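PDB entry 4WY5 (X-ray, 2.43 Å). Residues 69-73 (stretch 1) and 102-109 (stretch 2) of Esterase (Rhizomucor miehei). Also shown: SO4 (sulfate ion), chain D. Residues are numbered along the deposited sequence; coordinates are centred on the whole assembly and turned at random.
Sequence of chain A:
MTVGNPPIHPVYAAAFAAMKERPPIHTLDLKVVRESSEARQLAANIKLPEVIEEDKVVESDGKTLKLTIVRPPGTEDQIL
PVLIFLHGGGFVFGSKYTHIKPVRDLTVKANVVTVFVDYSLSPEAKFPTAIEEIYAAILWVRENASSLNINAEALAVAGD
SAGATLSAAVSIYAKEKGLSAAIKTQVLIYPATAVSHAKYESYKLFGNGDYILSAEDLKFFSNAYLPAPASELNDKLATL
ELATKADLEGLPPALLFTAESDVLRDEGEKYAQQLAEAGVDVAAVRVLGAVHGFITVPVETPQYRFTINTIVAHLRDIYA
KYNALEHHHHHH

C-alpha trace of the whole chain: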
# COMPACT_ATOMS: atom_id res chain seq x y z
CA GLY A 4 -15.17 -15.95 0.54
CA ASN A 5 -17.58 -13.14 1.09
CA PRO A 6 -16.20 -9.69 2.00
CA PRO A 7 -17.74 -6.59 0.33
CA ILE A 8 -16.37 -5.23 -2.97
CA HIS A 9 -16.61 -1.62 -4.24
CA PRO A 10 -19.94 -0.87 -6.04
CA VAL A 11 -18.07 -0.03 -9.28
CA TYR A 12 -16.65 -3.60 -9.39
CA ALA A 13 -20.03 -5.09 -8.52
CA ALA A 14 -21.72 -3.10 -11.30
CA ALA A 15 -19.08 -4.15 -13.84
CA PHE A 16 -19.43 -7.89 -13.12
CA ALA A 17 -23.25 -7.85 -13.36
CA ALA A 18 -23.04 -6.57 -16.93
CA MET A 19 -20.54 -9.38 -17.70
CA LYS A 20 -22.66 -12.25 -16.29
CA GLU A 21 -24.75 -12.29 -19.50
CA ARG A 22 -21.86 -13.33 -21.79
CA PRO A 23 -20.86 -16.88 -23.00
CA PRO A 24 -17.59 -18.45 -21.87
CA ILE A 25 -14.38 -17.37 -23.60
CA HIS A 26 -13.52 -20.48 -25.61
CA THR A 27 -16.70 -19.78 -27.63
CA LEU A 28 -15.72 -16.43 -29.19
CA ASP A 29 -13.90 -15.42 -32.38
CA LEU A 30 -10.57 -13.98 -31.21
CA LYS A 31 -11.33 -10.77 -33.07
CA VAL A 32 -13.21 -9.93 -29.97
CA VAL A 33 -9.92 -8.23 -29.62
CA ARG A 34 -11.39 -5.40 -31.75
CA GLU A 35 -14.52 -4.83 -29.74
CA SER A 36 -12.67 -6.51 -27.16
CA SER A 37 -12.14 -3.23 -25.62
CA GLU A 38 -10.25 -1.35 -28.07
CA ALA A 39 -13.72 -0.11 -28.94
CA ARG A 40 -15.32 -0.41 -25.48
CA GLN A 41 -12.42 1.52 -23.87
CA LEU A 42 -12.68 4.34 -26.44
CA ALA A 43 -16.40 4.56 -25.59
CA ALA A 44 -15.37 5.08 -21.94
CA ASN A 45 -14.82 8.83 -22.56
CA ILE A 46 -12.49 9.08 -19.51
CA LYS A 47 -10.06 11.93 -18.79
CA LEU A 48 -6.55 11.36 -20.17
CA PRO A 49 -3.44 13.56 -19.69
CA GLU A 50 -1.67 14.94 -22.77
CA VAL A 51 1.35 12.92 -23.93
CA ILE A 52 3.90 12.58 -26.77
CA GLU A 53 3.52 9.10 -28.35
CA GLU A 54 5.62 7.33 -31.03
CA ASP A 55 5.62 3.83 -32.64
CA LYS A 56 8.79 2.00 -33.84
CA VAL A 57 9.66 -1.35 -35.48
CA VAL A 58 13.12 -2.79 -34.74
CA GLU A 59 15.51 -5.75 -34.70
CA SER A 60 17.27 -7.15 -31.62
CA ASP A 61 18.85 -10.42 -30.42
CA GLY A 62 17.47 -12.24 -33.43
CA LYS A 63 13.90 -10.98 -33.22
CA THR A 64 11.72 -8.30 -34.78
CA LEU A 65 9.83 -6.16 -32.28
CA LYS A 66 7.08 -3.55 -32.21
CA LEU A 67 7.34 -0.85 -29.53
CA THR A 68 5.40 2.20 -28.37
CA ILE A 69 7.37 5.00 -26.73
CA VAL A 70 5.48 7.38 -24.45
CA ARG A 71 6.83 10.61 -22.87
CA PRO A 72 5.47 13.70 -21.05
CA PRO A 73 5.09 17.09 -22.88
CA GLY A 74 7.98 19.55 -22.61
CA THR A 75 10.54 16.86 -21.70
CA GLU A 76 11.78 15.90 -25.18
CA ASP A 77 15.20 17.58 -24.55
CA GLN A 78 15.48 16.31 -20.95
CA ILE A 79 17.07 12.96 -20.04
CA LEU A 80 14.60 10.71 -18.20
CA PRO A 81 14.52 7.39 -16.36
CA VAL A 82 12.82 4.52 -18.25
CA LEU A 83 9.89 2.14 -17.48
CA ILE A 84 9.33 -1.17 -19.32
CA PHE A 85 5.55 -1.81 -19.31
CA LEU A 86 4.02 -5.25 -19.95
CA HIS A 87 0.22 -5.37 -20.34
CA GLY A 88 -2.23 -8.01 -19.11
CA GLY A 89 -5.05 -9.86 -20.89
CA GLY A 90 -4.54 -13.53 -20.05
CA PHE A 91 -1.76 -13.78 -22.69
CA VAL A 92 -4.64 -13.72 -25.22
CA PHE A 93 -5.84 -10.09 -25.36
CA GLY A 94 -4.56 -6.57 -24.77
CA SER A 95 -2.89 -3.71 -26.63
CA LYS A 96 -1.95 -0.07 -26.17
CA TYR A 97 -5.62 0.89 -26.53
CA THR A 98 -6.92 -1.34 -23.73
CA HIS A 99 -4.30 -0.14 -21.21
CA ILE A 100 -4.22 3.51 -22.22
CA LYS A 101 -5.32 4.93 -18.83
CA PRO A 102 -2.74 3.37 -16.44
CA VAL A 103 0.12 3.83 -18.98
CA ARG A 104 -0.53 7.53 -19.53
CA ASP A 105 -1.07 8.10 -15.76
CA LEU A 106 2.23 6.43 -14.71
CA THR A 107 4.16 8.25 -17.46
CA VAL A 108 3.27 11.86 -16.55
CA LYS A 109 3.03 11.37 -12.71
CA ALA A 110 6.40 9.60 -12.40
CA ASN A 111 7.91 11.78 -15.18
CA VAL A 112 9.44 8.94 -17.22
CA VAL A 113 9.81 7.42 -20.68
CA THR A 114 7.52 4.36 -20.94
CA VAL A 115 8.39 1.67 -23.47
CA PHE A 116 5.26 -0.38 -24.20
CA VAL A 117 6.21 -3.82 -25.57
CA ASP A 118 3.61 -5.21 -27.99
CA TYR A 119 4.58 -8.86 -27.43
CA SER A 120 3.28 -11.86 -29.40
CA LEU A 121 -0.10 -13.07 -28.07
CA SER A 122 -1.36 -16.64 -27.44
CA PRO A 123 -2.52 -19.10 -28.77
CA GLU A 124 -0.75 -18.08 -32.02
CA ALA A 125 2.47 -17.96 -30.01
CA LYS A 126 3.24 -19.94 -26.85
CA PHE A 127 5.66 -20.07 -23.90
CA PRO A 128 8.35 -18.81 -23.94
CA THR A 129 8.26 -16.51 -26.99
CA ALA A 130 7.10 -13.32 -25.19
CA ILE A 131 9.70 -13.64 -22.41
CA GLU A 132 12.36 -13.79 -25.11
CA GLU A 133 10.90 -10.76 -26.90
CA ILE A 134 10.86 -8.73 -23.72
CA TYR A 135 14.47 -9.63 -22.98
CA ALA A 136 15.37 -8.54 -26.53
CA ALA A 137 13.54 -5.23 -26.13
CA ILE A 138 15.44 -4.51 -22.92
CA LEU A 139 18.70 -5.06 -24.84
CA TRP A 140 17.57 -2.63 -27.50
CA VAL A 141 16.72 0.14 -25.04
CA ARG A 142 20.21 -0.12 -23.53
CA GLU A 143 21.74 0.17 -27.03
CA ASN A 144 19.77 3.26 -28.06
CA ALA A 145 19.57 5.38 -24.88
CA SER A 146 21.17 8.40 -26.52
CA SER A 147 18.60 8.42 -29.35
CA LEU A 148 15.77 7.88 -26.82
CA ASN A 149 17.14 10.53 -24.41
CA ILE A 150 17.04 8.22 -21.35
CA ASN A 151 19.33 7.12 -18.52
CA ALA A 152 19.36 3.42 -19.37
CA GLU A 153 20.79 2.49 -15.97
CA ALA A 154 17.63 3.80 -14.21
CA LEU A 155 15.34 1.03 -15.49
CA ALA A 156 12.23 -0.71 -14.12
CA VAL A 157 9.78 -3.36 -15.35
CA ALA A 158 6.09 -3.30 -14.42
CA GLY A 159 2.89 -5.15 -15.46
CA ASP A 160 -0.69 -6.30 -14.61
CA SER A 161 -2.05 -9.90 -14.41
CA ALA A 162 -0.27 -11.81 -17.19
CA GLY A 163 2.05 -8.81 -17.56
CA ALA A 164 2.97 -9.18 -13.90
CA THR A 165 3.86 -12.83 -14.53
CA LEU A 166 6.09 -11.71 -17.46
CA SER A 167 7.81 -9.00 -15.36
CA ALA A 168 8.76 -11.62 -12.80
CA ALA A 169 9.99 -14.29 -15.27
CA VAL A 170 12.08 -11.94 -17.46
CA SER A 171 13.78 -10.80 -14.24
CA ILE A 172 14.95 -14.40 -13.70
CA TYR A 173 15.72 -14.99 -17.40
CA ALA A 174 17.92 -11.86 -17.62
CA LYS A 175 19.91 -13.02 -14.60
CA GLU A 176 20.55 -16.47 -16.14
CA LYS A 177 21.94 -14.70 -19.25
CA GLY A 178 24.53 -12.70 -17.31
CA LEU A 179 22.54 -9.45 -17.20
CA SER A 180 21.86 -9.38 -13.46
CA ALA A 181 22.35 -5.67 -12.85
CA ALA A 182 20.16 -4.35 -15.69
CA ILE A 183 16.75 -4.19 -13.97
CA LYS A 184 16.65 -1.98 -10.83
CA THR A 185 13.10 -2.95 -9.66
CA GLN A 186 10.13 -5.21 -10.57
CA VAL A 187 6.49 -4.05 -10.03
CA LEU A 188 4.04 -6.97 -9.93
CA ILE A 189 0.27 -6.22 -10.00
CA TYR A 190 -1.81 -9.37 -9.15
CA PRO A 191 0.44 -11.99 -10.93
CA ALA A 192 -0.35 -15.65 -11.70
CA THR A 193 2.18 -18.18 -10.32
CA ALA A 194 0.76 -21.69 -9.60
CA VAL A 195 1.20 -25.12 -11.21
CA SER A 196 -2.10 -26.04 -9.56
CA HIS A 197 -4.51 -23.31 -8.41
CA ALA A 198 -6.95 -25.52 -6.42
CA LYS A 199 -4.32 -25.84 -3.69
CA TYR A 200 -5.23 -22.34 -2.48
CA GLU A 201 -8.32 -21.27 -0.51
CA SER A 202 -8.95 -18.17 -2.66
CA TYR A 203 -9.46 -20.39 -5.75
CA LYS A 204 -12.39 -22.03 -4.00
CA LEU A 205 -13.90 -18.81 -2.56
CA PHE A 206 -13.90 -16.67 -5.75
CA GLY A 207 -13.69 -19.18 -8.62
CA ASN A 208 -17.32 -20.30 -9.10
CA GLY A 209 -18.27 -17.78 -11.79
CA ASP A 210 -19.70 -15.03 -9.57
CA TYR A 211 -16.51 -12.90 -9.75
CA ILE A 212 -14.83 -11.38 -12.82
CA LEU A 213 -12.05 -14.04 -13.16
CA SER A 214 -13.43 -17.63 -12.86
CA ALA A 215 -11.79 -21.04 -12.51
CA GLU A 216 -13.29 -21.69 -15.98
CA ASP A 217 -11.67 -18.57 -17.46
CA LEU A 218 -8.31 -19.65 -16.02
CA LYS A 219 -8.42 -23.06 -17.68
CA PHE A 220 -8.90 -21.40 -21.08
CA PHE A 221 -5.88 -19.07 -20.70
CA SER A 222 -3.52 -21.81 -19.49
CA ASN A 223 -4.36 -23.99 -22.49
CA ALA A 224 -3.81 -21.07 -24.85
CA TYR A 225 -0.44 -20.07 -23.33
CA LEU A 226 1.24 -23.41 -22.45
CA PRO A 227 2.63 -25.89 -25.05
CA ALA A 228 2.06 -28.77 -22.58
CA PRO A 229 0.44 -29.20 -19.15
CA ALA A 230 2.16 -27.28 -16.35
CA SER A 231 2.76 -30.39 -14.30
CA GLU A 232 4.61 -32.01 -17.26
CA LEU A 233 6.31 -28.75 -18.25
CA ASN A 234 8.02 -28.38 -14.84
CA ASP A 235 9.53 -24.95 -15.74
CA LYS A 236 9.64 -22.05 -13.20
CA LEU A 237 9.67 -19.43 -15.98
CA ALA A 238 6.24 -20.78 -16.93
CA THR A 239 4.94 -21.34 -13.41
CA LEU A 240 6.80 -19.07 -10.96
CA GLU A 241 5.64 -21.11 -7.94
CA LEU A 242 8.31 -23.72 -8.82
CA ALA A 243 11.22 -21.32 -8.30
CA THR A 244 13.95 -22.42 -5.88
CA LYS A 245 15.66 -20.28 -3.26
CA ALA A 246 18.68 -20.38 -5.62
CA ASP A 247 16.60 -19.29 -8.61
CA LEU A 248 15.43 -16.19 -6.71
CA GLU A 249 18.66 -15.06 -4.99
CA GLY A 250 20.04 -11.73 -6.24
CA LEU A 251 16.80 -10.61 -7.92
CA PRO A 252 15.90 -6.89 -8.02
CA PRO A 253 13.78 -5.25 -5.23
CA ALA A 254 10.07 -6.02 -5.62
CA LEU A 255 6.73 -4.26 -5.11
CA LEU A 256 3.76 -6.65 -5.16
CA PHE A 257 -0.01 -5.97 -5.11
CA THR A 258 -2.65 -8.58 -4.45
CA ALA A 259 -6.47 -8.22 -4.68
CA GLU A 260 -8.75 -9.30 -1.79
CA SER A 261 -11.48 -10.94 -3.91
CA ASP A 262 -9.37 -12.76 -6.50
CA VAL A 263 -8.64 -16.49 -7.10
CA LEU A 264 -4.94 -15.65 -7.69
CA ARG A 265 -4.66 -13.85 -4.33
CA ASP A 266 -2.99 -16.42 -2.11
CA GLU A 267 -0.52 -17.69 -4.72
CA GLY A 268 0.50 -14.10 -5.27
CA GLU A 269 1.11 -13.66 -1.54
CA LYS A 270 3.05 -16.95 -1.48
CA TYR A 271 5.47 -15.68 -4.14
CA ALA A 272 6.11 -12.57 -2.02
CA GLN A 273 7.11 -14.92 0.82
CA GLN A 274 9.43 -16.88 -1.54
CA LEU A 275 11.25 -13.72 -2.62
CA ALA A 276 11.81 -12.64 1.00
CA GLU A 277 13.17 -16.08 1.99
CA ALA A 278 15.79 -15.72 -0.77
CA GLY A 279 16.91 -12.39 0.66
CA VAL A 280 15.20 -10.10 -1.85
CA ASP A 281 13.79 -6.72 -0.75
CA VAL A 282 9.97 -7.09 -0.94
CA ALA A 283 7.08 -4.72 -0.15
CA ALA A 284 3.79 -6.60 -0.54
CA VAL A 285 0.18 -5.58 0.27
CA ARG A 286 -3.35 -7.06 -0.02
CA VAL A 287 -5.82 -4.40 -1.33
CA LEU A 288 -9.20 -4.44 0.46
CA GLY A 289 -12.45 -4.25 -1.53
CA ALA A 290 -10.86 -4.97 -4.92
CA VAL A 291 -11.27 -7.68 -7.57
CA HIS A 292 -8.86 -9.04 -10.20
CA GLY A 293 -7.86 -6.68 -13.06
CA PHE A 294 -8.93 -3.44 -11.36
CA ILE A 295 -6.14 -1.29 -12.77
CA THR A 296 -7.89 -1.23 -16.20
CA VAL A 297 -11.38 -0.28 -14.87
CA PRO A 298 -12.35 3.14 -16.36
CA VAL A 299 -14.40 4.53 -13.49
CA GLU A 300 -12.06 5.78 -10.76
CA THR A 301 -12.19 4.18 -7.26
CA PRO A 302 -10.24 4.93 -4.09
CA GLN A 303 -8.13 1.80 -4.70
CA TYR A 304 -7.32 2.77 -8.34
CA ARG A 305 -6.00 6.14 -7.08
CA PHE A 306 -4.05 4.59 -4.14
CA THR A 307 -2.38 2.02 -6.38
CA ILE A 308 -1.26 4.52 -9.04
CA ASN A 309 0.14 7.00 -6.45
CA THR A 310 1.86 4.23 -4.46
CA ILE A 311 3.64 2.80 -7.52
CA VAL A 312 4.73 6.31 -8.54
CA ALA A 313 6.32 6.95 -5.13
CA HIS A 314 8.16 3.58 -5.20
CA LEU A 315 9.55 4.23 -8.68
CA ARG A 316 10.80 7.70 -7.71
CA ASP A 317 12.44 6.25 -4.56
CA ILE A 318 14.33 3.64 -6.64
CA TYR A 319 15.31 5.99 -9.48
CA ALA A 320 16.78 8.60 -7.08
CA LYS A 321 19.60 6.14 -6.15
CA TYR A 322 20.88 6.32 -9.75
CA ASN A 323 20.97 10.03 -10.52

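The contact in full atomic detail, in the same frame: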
# COMPACT_ATOMS: atom_id res chain seq x y z
N ILE A 69 6.58 4.18 -27.63
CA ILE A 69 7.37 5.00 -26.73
C ILE A 69 6.57 6.22 -26.30
O ILE A 69 6.13 7.00 -27.12
CB ILE A 69 8.70 5.44 -27.38
CG1 ILE A 69 9.61 4.23 -27.62
CG2 ILE A 69 9.45 6.41 -26.47
CD1 ILE A 69 9.74 3.83 -29.04
N VAL A 70 6.41 6.40 -24.99
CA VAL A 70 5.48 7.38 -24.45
C VAL A 70 6.24 8.30 -23.49
O VAL A 70 7.02 7.80 -22.68
CB VAL A 70 4.31 6.65 -23.72
CG1 VAL A 70 3.20 7.57 -23.40
CG2 VAL A 70 3.75 5.52 -24.58
N ARG A 71 6.02 9.61 -23.59
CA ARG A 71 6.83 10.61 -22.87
C ARG A 71 5.97 11.84 -22.47
O ARG A 71 5.00 12.16 -23.15
CB ARG A 71 8.03 11.04 -23.75
CG ARG A 71 8.97 12.08 -23.11
CD ARG A 71 10.04 12.70 -24.04
NE ARG A 71 11.13 11.76 -24.32
CZ ARG A 71 12.32 11.76 -23.72
NH1 ARG A 71 12.63 12.65 -22.79
NH2 ARG A 71 13.23 10.86 -24.07
N PRO A 72 6.31 12.53 -21.36
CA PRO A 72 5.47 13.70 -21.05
C PRO A 72 5.84 14.93 -21.91
O PRO A 72 6.98 15.01 -22.39
CB PRO A 72 5.76 13.97 -19.56
CG PRO A 72 6.59 12.78 -19.07
CD PRO A 72 7.28 12.25 -20.28
N PRO A 73 4.88 15.85 -22.10
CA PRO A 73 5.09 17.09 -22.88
C PRO A 73 6.10 18.03 -22.25
O PRO A 73 6.08 18.23 -21.03
CB PRO A 73 3.70 17.77 -22.91
CG PRO A 73 2.80 16.97 -22.02
CD PRO A 73 3.48 15.68 -21.64
N PRO A 102 -3.88 3.48 -17.37
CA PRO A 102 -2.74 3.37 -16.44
C PRO A 102 -1.36 3.73 -17.05
O PRO A 102 -0.51 4.25 -16.31
CB PRO A 102 -2.74 1.90 -16.01
CG PRO A 102 -3.51 1.18 -17.09
CD PRO A 102 -4.55 2.18 -17.57
N VAL A 103 -1.16 3.49 -18.34
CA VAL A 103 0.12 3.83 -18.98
C VAL A 103 0.36 5.34 -19.03
O VAL A 103 1.44 5.84 -18.68
CB VAL A 103 0.20 3.26 -20.41
CG1 VAL A 103 1.36 3.88 -21.18
CG2 VAL A 103 0.32 1.76 -20.38
N ARG A 104 -0.66 6.08 -19.45
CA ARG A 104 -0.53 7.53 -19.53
C ARG A 104 -0.45 8.19 -18.15
O ARG A 104 0.31 9.14 -17.97
CB ARG A 104 -1.68 8.10 -20.38
CG ARG A 104 -1.44 7.85 -21.88
CD ARG A 104 -2.38 8.56 -22.86
NE ARG A 104 -2.10 8.11 -24.22
CZ ARG A 104 -2.61 8.63 -25.33
NH1 ARG A 104 -3.45 9.66 -25.27
NH2 ARG A 104 -2.29 8.12 -26.51
N ASP A 105 -1.17 7.64 -17.16
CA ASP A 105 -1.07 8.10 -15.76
C ASP A 105 0.34 7.91 -15.14
O ASP A 105 0.90 8.83 -14.55
CB ASP A 105 -2.11 7.37 -14.87
CG ASP A 105 -3.52 7.94 -15.03
OD1 ASP A 105 -3.68 8.97 -15.73
OD2 ASP A 105 -4.48 7.39 -14.44
N LEU A 106 0.88 6.70 -15.22
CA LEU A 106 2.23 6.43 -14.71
C LEU A 106 3.30 7.31 -15.37
O LEU A 106 4.22 7.80 -14.71
CB LEU A 106 2.58 4.95 -14.92
CG LEU A 106 1.71 3.98 -14.10
CD1 LEU A 106 1.93 2.53 -14.49
CD2 LEU A 106 1.94 4.18 -12.60
N THR A 107 3.17 7.50 -16.69
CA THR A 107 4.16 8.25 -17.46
C THR A 107 4.28 9.71 -16.99
O THR A 107 5.38 10.16 -16.68
CB THR A 107 3.84 8.20 -18.98
OG1 THR A 107 3.97 6.84 -19.44
CG2 THR A 107 4.78 9.11 -19.78
N VAL A 108 3.17 10.45 -16.94
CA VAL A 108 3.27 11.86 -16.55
C VAL A 108 3.46 12.08 -15.03
O VAL A 108 4.13 13.03 -14.64
CB VAL A 108 2.04 12.69 -17.06
CG1 VAL A 108 1.65 12.25 -18.46
CG2 VAL A 108 0.85 12.59 -16.13
N LYS A 109 2.89 11.21 -14.17
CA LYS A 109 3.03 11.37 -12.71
C LYS A 109 4.42 10.99 -12.21
O LYS A 109 4.93 11.59 -11.27
CB LYS A 109 1.98 10.52 -11.95
CG LYS A 109 0.55 11.00 -12.13
CD LYS A 109 -0.45 10.06 -11.45
CE LYS A 109 -1.89 10.51 -11.73
NZ LYS A 109 -2.24 11.85 -11.17
S SO4 D . -4.23 9.72 -29.59
O1 SO4 D . -4.70 9.91 -30.97
O2 SO4 D . -2.82 10.09 -29.49
O3 SO4 D . -5.01 10.56 -28.67
O4 SO4 D . -4.38 8.31 -29.23

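No hydrogen bond crosses between the strand and the helix: a single threonine, Thr107, touches three successive residues of stretch 1, Val70, Arg71 and Pro72, and does so entirely through van der Waals contact. The strand (69-71, with Pro72 and Pro73 following as loop) passes the helix (102-109) at an angle of 49° between their N-to-C directions, with the axes 8.5 Å apart at closest approach. The contact is small, burying 245 Å² in all.

The Thr107 hydroxyl is engaged within its own helix, and its methyl faces the strand. In the m rotamer (chi1 -65°), Thr107 OG1 donates to Val103 O at 2.8 Å, one turn back, and the same carbonyl oxygen accepts the backbone hydrogen bond from Thr107 N at 3.1 Å. On the strand side, Thr107 CG2 lies 3.9 Å from Val70 O, 4.0 Å from Arg71 CA and 4.0 Å from Pro72 CD. These contacts follow the strand backbone into the loop, so much of what the methyl meets is main chain.

Val70 and Thr107 both direct their CA-to-CB bonds toward the opposing stretch and have the largest covered areas, 64 and 65 Å². Val70 CG1 stands 4.1 Å from Thr107 OG1, and Val70 CG2 reaches Val103 CG1 at 4.5 Å, a loose apolar contact one helical turn before the threonine.

Arg71 shows the alternation expected of a strand. Its CA-to-CB bond points away, its side chain comes no nearer than the 5.5 Å between Arg71 CB and Thr107 CG2, and its contact with the helix is made by the backbone at CA.

At Pro72 the chain again faces the helix. Its ring, with C-gamma exo pucker, packs against helix backbone: Pro72 CG is 3.7 Å from Thr107 O and 4.3 Å from Val108 CA. The CA atoms of Pro72 and Val108 are 5.3 Å apart, closer than the 6.5 Å between Arg71 CA and Thr107 CA.

The CA-to-CB bond of Arg104 points sideways to the strand, and the side chain extends beyond the contact, with chi2 and chi3 both t. Its guanidinium meets a sulfate ion, probably from the crystallisation liquor, at the edge and near the plane of the group; the hydrogen bond from Arg104 NH2 to SO4 O4 is weak, at 3.4 Å and 148°.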